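Local coordinates for protein (endonuclease) (Salmonella typhimurium, PDB 1BYR) that is an endonuclease of the PLD-like family that pairs as two subunits, each packing helices against a mixed beta sheet, at residues V47-K50 with K51-V54; T66-A69 with S70-A73; L133-S136 with F137-W141. All blocks are in the same frame, centred on the assembly; numbering follows the deposited sequence.

How the contacts relate
The three contacts follow one another along the chain, all within the PLD-like domain, and none touches another. Contact 1 ends helix 40-51 and contact 2 begins helix 68-79, with strand 55-61 between them. Their centres are 22 Å apart and their nearest atoms about 7 Å. The two helices also meet directly, as V47 of contact 1 packs on Y76 and I77. Contact 3, on helix 131-146, has its centre 22 Å from that of contact 1 and 27 Å from that of contact 2, across the chain's centre from the latter. A49 of contact 1 and L138 of contact 3 rest on I30 and R31, neighbours in strand 29-34. Contact 3 alone meets the second subunit.

Contact 1: V47-K50 with K51-V54; sequences VAAK and KRGV
The last turn of helix 40-51 closes at A49 and K50, whose carbonyls take the amides of V54 and G53 as the chain turns out of the helix. V54 N bonds to A49 O at 3.1 Å. G53 N bonds to K50 O at 2.6 Å, a short bond that reaches the oxygen from above the carbonyl plane, 57° out of it. G53 has a positive phi of 102°, which lets the chain reverse here. Just before, K51 N still makes a regular helical bond to V47 O. R52 N bonds to A48 O and more weakly to A49 O.

The side chains fold back over this end. V54 CB lies 4.1 Å from A49 CB, the usual apolar contact of this motif between the residues joined by the outer bond. Both residues also pack on I30 of strand 29-34. The R52 chain bends at chi3 (-50°), and this curls its guanidinium back over the helix. One face of the group then lies over A49 CA, offset toward the rim, and NH2 comes 3.7 Å from A49 CB. The same NH2 is hydrogen-bonded to A26 O and weakly to I23 O, so the group is tied to the chain near the preceding helix. On another side, K51 runs its extended chain back along the turn, with CG 3.3 Å from V47 O.

The two nested bonds, the glycine of positive phi and the apolar pair make a Schellman motif, which here ends the helix and leads into strand 55-61.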
ATOM      1  N   VAL A  47       0.535  18.292  12.291  1.00 10.28           N
ATOM      2  CA  VAL A  47       0.244  19.365  13.236  1.00 14.61           C
ATOM      3  C   VAL A  47       0.311  20.735  12.556  1.00 14.52           C
ATOM      4  O   VAL A  47      -0.401  21.661  12.950  1.00 15.75           O
ATOM      5  CB  VAL A  47       1.200  19.319  14.453  1.00 14.93           C
ATOM      6  CG1 VAL A  47       1.346  17.885  14.955  1.00 15.80           C
ATOM      7  CG2 VAL A  47       2.539  19.889  14.075  1.00 20.52           C
ATOM      8  N   ALA A  48       1.142  20.877  11.531  1.00 13.50           N
ATOM      9  CA  ALA A  48       1.192  22.157  10.820  1.00 13.25           C
ATOM     10  C   ALA A  48      -0.135  22.323  10.089  1.00 13.83           C
ATOM     11  O   ALA A  48      -0.629  23.439   9.920  1.00 12.80           O
ATOM     12  CB  ALA A  48       2.341  22.198   9.826  1.00 13.08           C
ATOM     13  N   ALA A  49      -0.721  21.210   9.654  1.00 12.47           N
ATOM     14  CA  ALA A  49      -2.009  21.258   8.969  1.00 13.16           C
ATOM     15  C   ALA A  49      -3.077  21.732   9.955  1.00 13.46           C
ATOM     16  O   ALA A  49      -3.879  22.615   9.649  1.00 13.37           O
ATOM     17  CB  ALA A  49      -2.376  19.877   8.428  1.00 12.31           C
ATOM     18  N   LYS A  50      -3.092  21.137  11.138  1.00 14.44           N
ATOM     19  CA  LYS A  50      -4.051  21.531  12.175  1.00 17.57           C
ATOM     20  C   LYS A  50      -3.946  23.041  12.454  1.00 15.23           C
ATOM     21  O   LYS A  50      -4.949  23.750  12.488  1.00 15.52           O
ATOM     22  CB  LYS A  50      -3.771  20.742  13.460  1.00 19.50           C
ATOM     23  CG  LYS A  50      -4.656  21.118  14.639  1.00 25.12           C
ATOM     24  CD  LYS A  50      -5.986  20.390  14.576  1.00 27.98           C
ATOM     25  CE  LYS A  50      -6.886  20.806  15.729  1.00 30.90           C
ATOM     26  NZ  LYS A  50      -6.460  22.123  16.281  1.00 34.12           N
ATOM     27  N   LYS A  51      -2.724  23.525  12.636  1.00 15.47           N
ATOM     28  CA  LYS A  51      -2.475  24.940  12.892  1.00 16.19           C
ATOM     29  C   LYS A  51      -3.025  25.801  11.759  1.00 17.59           C
ATOM     30  O   LYS A  51      -3.432  26.939  11.969  1.00 20.14           O
ATOM     31  CB  LYS A  51      -0.972  25.191  13.061  1.00 16.06           C
ATOM     32  CG  LYS A  51      -0.409  24.646  14.356  1.00 13.99           C
ATOM     33  CD  LYS A  51       1.065  25.006  14.504  1.00 18.36           C
ATOM     34  CE  LYS A  51       1.630  24.523  15.841  1.00 17.19           C
ATOM     35  NZ  LYS A  51       3.109  24.256  15.801  1.00 16.63           N
ATOM     36  N   ARG A  52      -3.046  25.251  10.557  1.00 17.37           N
ATOM     37  CA  ARG A  52      -3.587  25.956   9.400  1.00 16.85           C
ATOM     38  C   ARG A  52      -5.117  25.989   9.486  1.00 16.67           C
ATOM     39  O   ARG A  52      -5.764  26.663   8.701  1.00 17.96           O
ATOM     40  CB  ARG A  52      -3.203  25.232   8.097  1.00 17.38           C
ATOM     41  CG  ARG A  52      -1.879  25.635   7.496  1.00 18.86           C
ATOM     42  CD  ARG A  52      -1.874  25.417   5.985  1.00 16.14           C
ATOM     43  NE  ARG A  52      -2.327  24.086   5.581  1.00 16.15           N
ATOM     44  CZ  ARG A  52      -1.591  22.981   5.687  1.00 15.10           C
ATOM     45  NH1 ARG A  52      -0.361  23.042   6.192  1.00 11.72           N
ATOM     46  NH2 ARG A  52      -2.070  21.819   5.262  1.00 12.53           N
ATOM     47  N   GLY A  53      -5.687  25.247  10.430  1.00 15.35           N
ATOM     48  CA  GLY A  53      -7.133  25.196  10.547  1.00 13.61           C
ATOM     49  C   GLY A  53      -7.738  23.923   9.966  1.00 15.41           C
ATOM     50  O   GLY A  53      -8.952  23.708  10.037  1.00 15.82           O
ATOM     51  N   VAL A  54      -6.903  23.053   9.402  1.00 13.46           N
ATOM     52  CA  VAL A  54      -7.403  21.816   8.806  1.00 12.13           C
ATOM     53  C   VAL A  54      -7.986  20.849   9.832  1.00 11.37           C
ATOM     54  O   VAL A  54      -7.418  20.647  10.907  1.00 11.44           O
ATOM     55  CB  VAL A  54      -6.293  21.091   8.019  1.00 12.03           C
ATOM     56  CG1 VAL A  54      -6.792  19.724   7.549  1.00 13.35           C
ATOM     57  CG2 VAL A  54      -5.853  21.947   6.830  1.00 11.84           C
TER

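Contact 2: T66-A69 with S70-A73; sequences TGRA and SIAA
The guanidinium of R68 meets the next turn of its own helix at an edge, with A72 N lying in its plane 3.8 Å from NH1. The methyl I71 CG2 approaches the group obliquely, 4.0 Å from NH1, and A72 CB is about as near. The R68 chain leaves the helix with CG trans to N and then bends at chi2 (81°), which carries the group forward along the helix surface. A72 N does not serve the arginine: its hydrogen goes to R68 O, at 3.0 Å.

That bond is one of three regular helical bonds here. I71 N bonds to G67 O, and A73 N to A69 O. I71 also sends CD1 back to 3.7 Å from T66 O, over the start of the helix.

G67 is the N-cap and has no side chain to offer. Water 1 accepts from G67 N at 2.8 Å and donates to S70 OG at 3.1 Å. OG lies beside the S70 backbone N (chi1 -73°) and is also hydrogen-bonded to N65 OD1. The serine thus ties the helix start to the loop before it.

Chemically, water 1 stands in for the direct bond between G67 N and S70 OG that a capping box would have, since these two atoms are 4.2 Å apart. The hydroxyl gives its hydrogen to N65 OD1 and accepts one from the water.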
ATOM      1  N   THR A  66       2.954   0.396  20.195  1.00  8.42           N
ATOM      2  CA  THR A  66       3.283   0.471  21.612  1.00 10.24           C
ATOM      3  C   THR A  66       4.779   0.727  21.825  1.00  9.24           C
ATOM      4  O   THR A  66       5.258   0.764  22.950  1.00 10.39           O
ATOM      5  CB  THR A  66       2.867  -0.802  22.349  1.00  9.70           C
ATOM      6  OG1 THR A  66       3.676  -1.902  21.906  1.00  8.26           O
ATOM      7  CG2 THR A  66       1.409  -1.091  22.083  1.00  7.93           C
ATOM      8  N   GLY A  67       5.517   0.889  20.735  1.00  9.16           N
ATOM      9  CA  GLY A  67       6.939   1.165  20.851  1.00 10.87           C
ATOM     10  C   GLY A  67       7.181   2.617  21.261  1.00 12.31           C
ATOM     11  O   GLY A  67       6.294   3.470  21.121  1.00 11.61           O
ATOM     12  N   ARG A  68       8.379   2.918  21.752  1.00 12.93           N
ATOM     13  CA  ARG A  68       8.691   4.271  22.202  1.00 11.65           C
ATOM     14  C   ARG A  68       8.428   5.364  21.162  1.00 11.23           C
ATOM     15  O   ARG A  68       7.818   6.396  21.474  1.00 11.77           O
ATOM     16  CB  ARG A  68      10.153   4.345  22.660  1.00 14.37           C
ATOM     17  CG  ARG A  68      10.520   5.687  23.275  1.00 16.73           C
ATOM     18  CD  ARG A  68      10.079   5.757  24.730  1.00 21.96           C
ATOM     19  NE  ARG A  68      10.119   7.114  25.284  1.00 22.54           N
ATOM     20  CZ  ARG A  68       9.293   8.098  24.937  1.00 24.29           C
ATOM     21  NH1 ARG A  68       8.350   7.896  24.027  1.00 22.17           N
ATOM     22  NH2 ARG A  68       9.400   9.282  25.526  1.00 25.51           N
ATOM     23  N   ALA A  69       8.884   5.150  19.933  1.00  8.99           N
ATOM     24  CA  ALA A  69       8.682   6.135  18.883  1.00  9.64           C
ATOM     25  C   ALA A  69       7.183   6.330  18.614  1.00 10.04           C
ATOM     26  O   ALA A  69       6.719   7.460  18.378  1.00  8.41           O
ATOM     27  CB  ALA A  69       9.403   5.698  17.621  1.00  9.17           C
ATOM     28  N   SER A  70       6.420   5.236  18.670  1.00  9.35           N
ATOM     29  CA  SER A  70       4.981   5.316  18.450  1.00  9.20           C
ATOM     30  C   SER A  70       4.359   6.213  19.519  1.00  9.58           C
ATOM     31  O   SER A  70       3.575   7.115  19.208  1.00 10.20           O
ATOM     32  CB  SER A  70       4.333   3.926  18.503  1.00  8.47           C
ATOM     33  OG  SER A  70       4.660   3.185  17.344  1.00  7.71           O
ATOM     34  N   ILE A  71       4.715   5.975  20.775  1.00  7.93           N
ATOM     35  CA  ILE A  71       4.179   6.776  21.873  1.00  8.80           C
ATOM     36  C   ILE A  71       4.531   8.272  21.750  1.00  8.37           C
ATOM     37  O   ILE A  71       3.684   9.143  21.969  1.00  7.58           O
ATOM     38  CB  ILE A  71       4.649   6.203  23.227  1.00  6.58           C
ATOM     39  CG1 ILE A  71       3.899   4.884  23.476  1.00  7.42           C
ATOM     40  CG2 ILE A  71       4.393   7.205  24.344  1.00  7.78           C
ATOM     41  CD1 ILE A  71       4.521   4.020  24.550  1.00  7.66           C
ATOM     42  N   ALA A  72       5.774   8.566  21.376  1.00  9.08           N
ATOM     43  CA  ALA A  72       6.213   9.945  21.188  1.00  8.38           C
ATOM     44  C   ALA A  72       5.342  10.644  20.130  1.00  8.03           C
ATOM     45  O   ALA A  72       4.900  11.771  20.336  1.00  7.94           O
ATOM     46  CB  ALA A  72       7.682   9.970  20.758  1.00  8.26           C
ATOM     47  N   ALA A  73       5.072   9.976  19.015  1.00  6.82           N
ATOM     48  CA  ALA A  73       4.249  10.576  17.964  1.00  6.15           C
ATOM     49  C   ALA A  73       2.800  10.734  18.394  1.00  7.19           C
ATOM     50  O   ALA A  73       2.172  11.763  18.143  1.00  7.85           O
ATOM     51  CB  ALA A  73       4.324   9.727  16.684  1.00  6.64           C
TER
HETATM   52  O   HOH W   1       5.627   0.265  17.991  1.00 16.30           O

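Contact 3: L133-S136 with F137-W141; sequences LAES and FLEHW
Two turns of helix 131-146 lie here at the subunit interface, with L133 and F137 packed together, one turn apart, on the side that meets the second subunit. L133 CG is 4.2 Å from F137 CD2, and L133 O lies in the plane of the ring at its edge. Four successive helical bonds hold the backbone, from F137 N to L133 O through H140 N to S136 O.

E135 goes out with CG opposite its backbone N (chi1 176°) and bends at chi2, bringing OE1 within 3.6 Å of L138 CD2. Its OE2 comes 3.6 Å from E139 CG. The two carboxylates are turned 59° apart, with 4.5 Å between E135 OE2 and E139 OE2. The like charges would probably raise the proton affinity of one acid. Water 3 donates to S136 O at 2.9 Å and to E139 OE1 at 3.1 Å, so it bridges side chain and backbone.

S136 OG is hydrogen-bonded to Y9 OH of the second subunit. The ring of that Y9 stacks on H140 and meets F137 edge-to-face, while H140 NE2 bonds to D95 of its own chain. W141 lies on its own sheet, NE1 bonding to M32 O of strand 29-34. The helix thus has one side at the subunit interface, where F137 and H140 also reach their own fold, one on its own sheet, and the acids E135 and E139 along another.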
ATOM      1  N   LEU A 133     -13.960   8.242  -5.318  1.00 11.18           N
ATOM      2  CA  LEU A 133     -12.976   7.340  -4.746  1.00  9.88           C
ATOM      3  C   LEU A 133     -12.731   7.714  -3.289  1.00 10.10           C
ATOM      4  O   LEU A 133     -12.646   6.849  -2.416  1.00  9.10           O
ATOM      5  CB  LEU A 133     -11.662   7.423  -5.521  1.00  7.74           C
ATOM      6  CG  LEU A 133     -10.608   6.423  -5.033  1.00  6.82           C
ATOM      7  CD1 LEU A 133     -11.044   5.001  -5.409  1.00  4.33           C
ATOM      8  CD2 LEU A 133      -9.241   6.758  -5.638  1.00  5.59           C
ATOM      9  N   ALA A 134     -12.641   9.011  -3.024  1.00  8.97           N
ATOM     10  CA  ALA A 134     -12.383   9.487  -1.671  1.00  8.83           C
ATOM     11  C   ALA A 134     -13.545   9.231  -0.704  1.00  9.20           C
ATOM     12  O   ALA A 134     -13.313   8.864   0.452  1.00 10.68           O
ATOM     13  CB  ALA A 134     -12.021  10.983  -1.703  1.00  7.03           C
ATOM     14  N   GLU A 135     -14.791   9.406  -1.148  1.00  9.61           N
ATOM     15  CA  GLU A 135     -15.922   9.149  -0.254  1.00 11.56           C
ATOM     16  C   GLU A 135     -15.998   7.665   0.072  1.00 10.84           C
ATOM     17  O   GLU A 135     -16.412   7.274   1.167  1.00 10.91           O
ATOM     18  CB  GLU A 135     -17.246   9.628  -0.856  1.00 15.02           C
ATOM     19  CG  GLU A 135     -18.499   9.303   0.012  1.00 20.11           C
ATOM     20  CD  GLU A 135     -18.393   9.724   1.499  1.00 23.96           C
ATOM     21  OE1 GLU A 135     -18.479  10.950   1.786  1.00 22.95           O
ATOM     22  OE2 GLU A 135     -18.246   8.827   2.383  1.00 17.59           O
ATOM     23  N   SER A 136     -15.596   6.823  -0.871  1.00 11.81           N
ATOM     24  CA  SER A 136     -15.576   5.391  -0.602  1.00 10.92           C
ATOM     25  C   SER A 136     -14.503   5.109   0.464  1.00 10.01           C
ATOM     26  O   SER A 136     -14.731   4.363   1.436  1.00  8.16           O
ATOM     27  CB  SER A 136     -15.245   4.596  -1.867  1.00 10.35           C
ATOM     28  OG  SER A 136     -14.802   3.302  -1.508  1.00 11.41           O
ATOM     29  N   PHE A 137     -13.333   5.713   0.294  1.00  8.57           N
ATOM     30  CA  PHE A 137     -12.255   5.521   1.249  1.00  8.02           C
ATOM     31  C   PHE A 137     -12.667   6.065   2.605  1.00  8.58           C
ATOM     32  O   PHE A 137     -12.283   5.518   3.647  1.00  8.38           O
ATOM     33  CB  PHE A 137     -10.981   6.211   0.775  1.00  7.41           C
ATOM     34  CG  PHE A 137      -9.954   5.259   0.228  1.00  8.34           C
ATOM     35  CD1 PHE A 137      -9.085   4.597   1.076  1.00  9.12           C
ATOM     36  CD2 PHE A 137      -9.855   5.032  -1.135  1.00  8.60           C
ATOM     37  CE1 PHE A 137      -8.129   3.728   0.582  1.00  8.84           C
ATOM     38  CE2 PHE A 137      -8.900   4.160  -1.641  1.00 10.31           C
ATOM     39  CZ  PHE A 137      -8.038   3.510  -0.778  1.00 10.73           C
ATOM     40  N   LEU A 138     -13.447   7.143   2.596  1.00  9.55           N
ATOM     41  CA  LEU A 138     -13.941   7.761   3.832  1.00 10.60           C
ATOM     42  C   LEU A 138     -14.814   6.793   4.634  1.00  9.35           C
ATOM     43  O   LEU A 138     -14.727   6.728   5.860  1.00  7.76           O
ATOM     44  CB  LEU A 138     -14.737   9.034   3.505  1.00 12.96           C
ATOM     45  CG  LEU A 138     -14.818  10.058   4.643  1.00 17.95           C
ATOM     46  CD1 LEU A 138     -13.440  10.694   4.866  1.00 18.02           C
ATOM     47  CD2 LEU A 138     -15.861  11.119   4.306  1.00 17.42           C
ATOM     48  N   GLU A 139     -15.663   6.041   3.941  1.00 10.33           N
ATOM     49  CA  GLU A 139     -16.505   5.060   4.606  1.00 11.21           C
ATOM     50  C   GLU A 139     -15.619   4.013   5.283  1.00  9.36           C
ATOM     51  O   GLU A 139     -15.916   3.526   6.367  1.00 10.42           O
ATOM     52  CB  GLU A 139     -17.431   4.382   3.596  1.00 12.45           C
ATOM     53  CG  GLU A 139     -18.547   5.269   3.080  1.00 17.64           C
ATOM     54  CD  GLU A 139     -19.368   4.573   2.012  1.00 22.59           C
ATOM     55  OE1 GLU A 139     -18.870   3.571   1.457  1.00 25.51           O
ATOM     56  OE2 GLU A 139     -20.502   5.013   1.723  1.00 26.75           O
ATOM     57  N   HIS A 140     -14.515   3.685   4.624  1.00  9.69           N
ATOM     58  CA  HIS A 140     -13.532   2.713   5.127  1.00  8.35           C
ATOM     59  C   HIS A 140     -12.871   3.308   6.370  1.00  8.92           C
ATOM     60  O   HIS A 140     -12.672   2.623   7.371  1.00  8.17           O
ATOM     61  CB  HIS A 140     -12.483   2.470   4.030  1.00  7.05           C
ATOM     62  CG  HIS A 140     -11.413   1.488   4.392  1.00  6.16           C
ATOM     63  ND1 HIS A 140     -11.674   0.155   4.657  1.00  6.32           N
ATOM     64  CD2 HIS A 140     -10.064   1.607   4.395  1.00  6.99           C
ATOM     65  CE1 HIS A 140     -10.533  -0.492   4.827  1.00  5.21           C
ATOM     66  NE2 HIS A 140      -9.547   0.369   4.663  1.00  6.54           N
ATOM     67  N   TRP A 141     -12.528   4.588   6.297  1.00  7.12           N
ATOM     68  CA  TRP A 141     -11.897   5.283   7.419  1.00  8.43           C
ATOM     69  C   TRP A 141     -12.866   5.402   8.608  1.00  8.98           C
ATOM     70  O   TRP A 141     -12.502   5.141   9.764  1.00  8.57           O
ATOM     71  CB  TRP A 141     -11.460   6.691   6.982  1.00  7.66           C
ATOM     72  CG  TRP A 141     -10.838   7.481   8.082  1.00  7.39           C
ATOM     73  CD1 TRP A 141      -9.519   7.568   8.378  1.00  6.14           C
ATOM     74  CD2 TRP A 141     -11.530   8.229   9.097  1.00  6.10           C
ATOM     75  NE1 TRP A 141      -9.337   8.321   9.519  1.00  6.22           N
ATOM     76  CE2 TRP A 141     -10.559   8.737   9.980  1.00  8.26           C
ATOM     77  CE3 TRP A 141     -12.884   8.510   9.342  1.00  6.34           C
ATOM     78  CZ2 TRP A 141     -10.887   9.519  11.096  1.00  7.61           C
ATOM     79  CZ3 TRP A 141     -13.214   9.286  10.455  1.00  7.99           C
ATOM     80  CH2 TRP A 141     -12.213   9.776  11.323  1.00  7.51           C
TER
HETATM   81  O   HOH W   2     -20.631   7.458   1.653  1.00 35.45           O
HETATM   82  O   HOH W   3     -16.254   1.979   1.029  1.00 22.52           O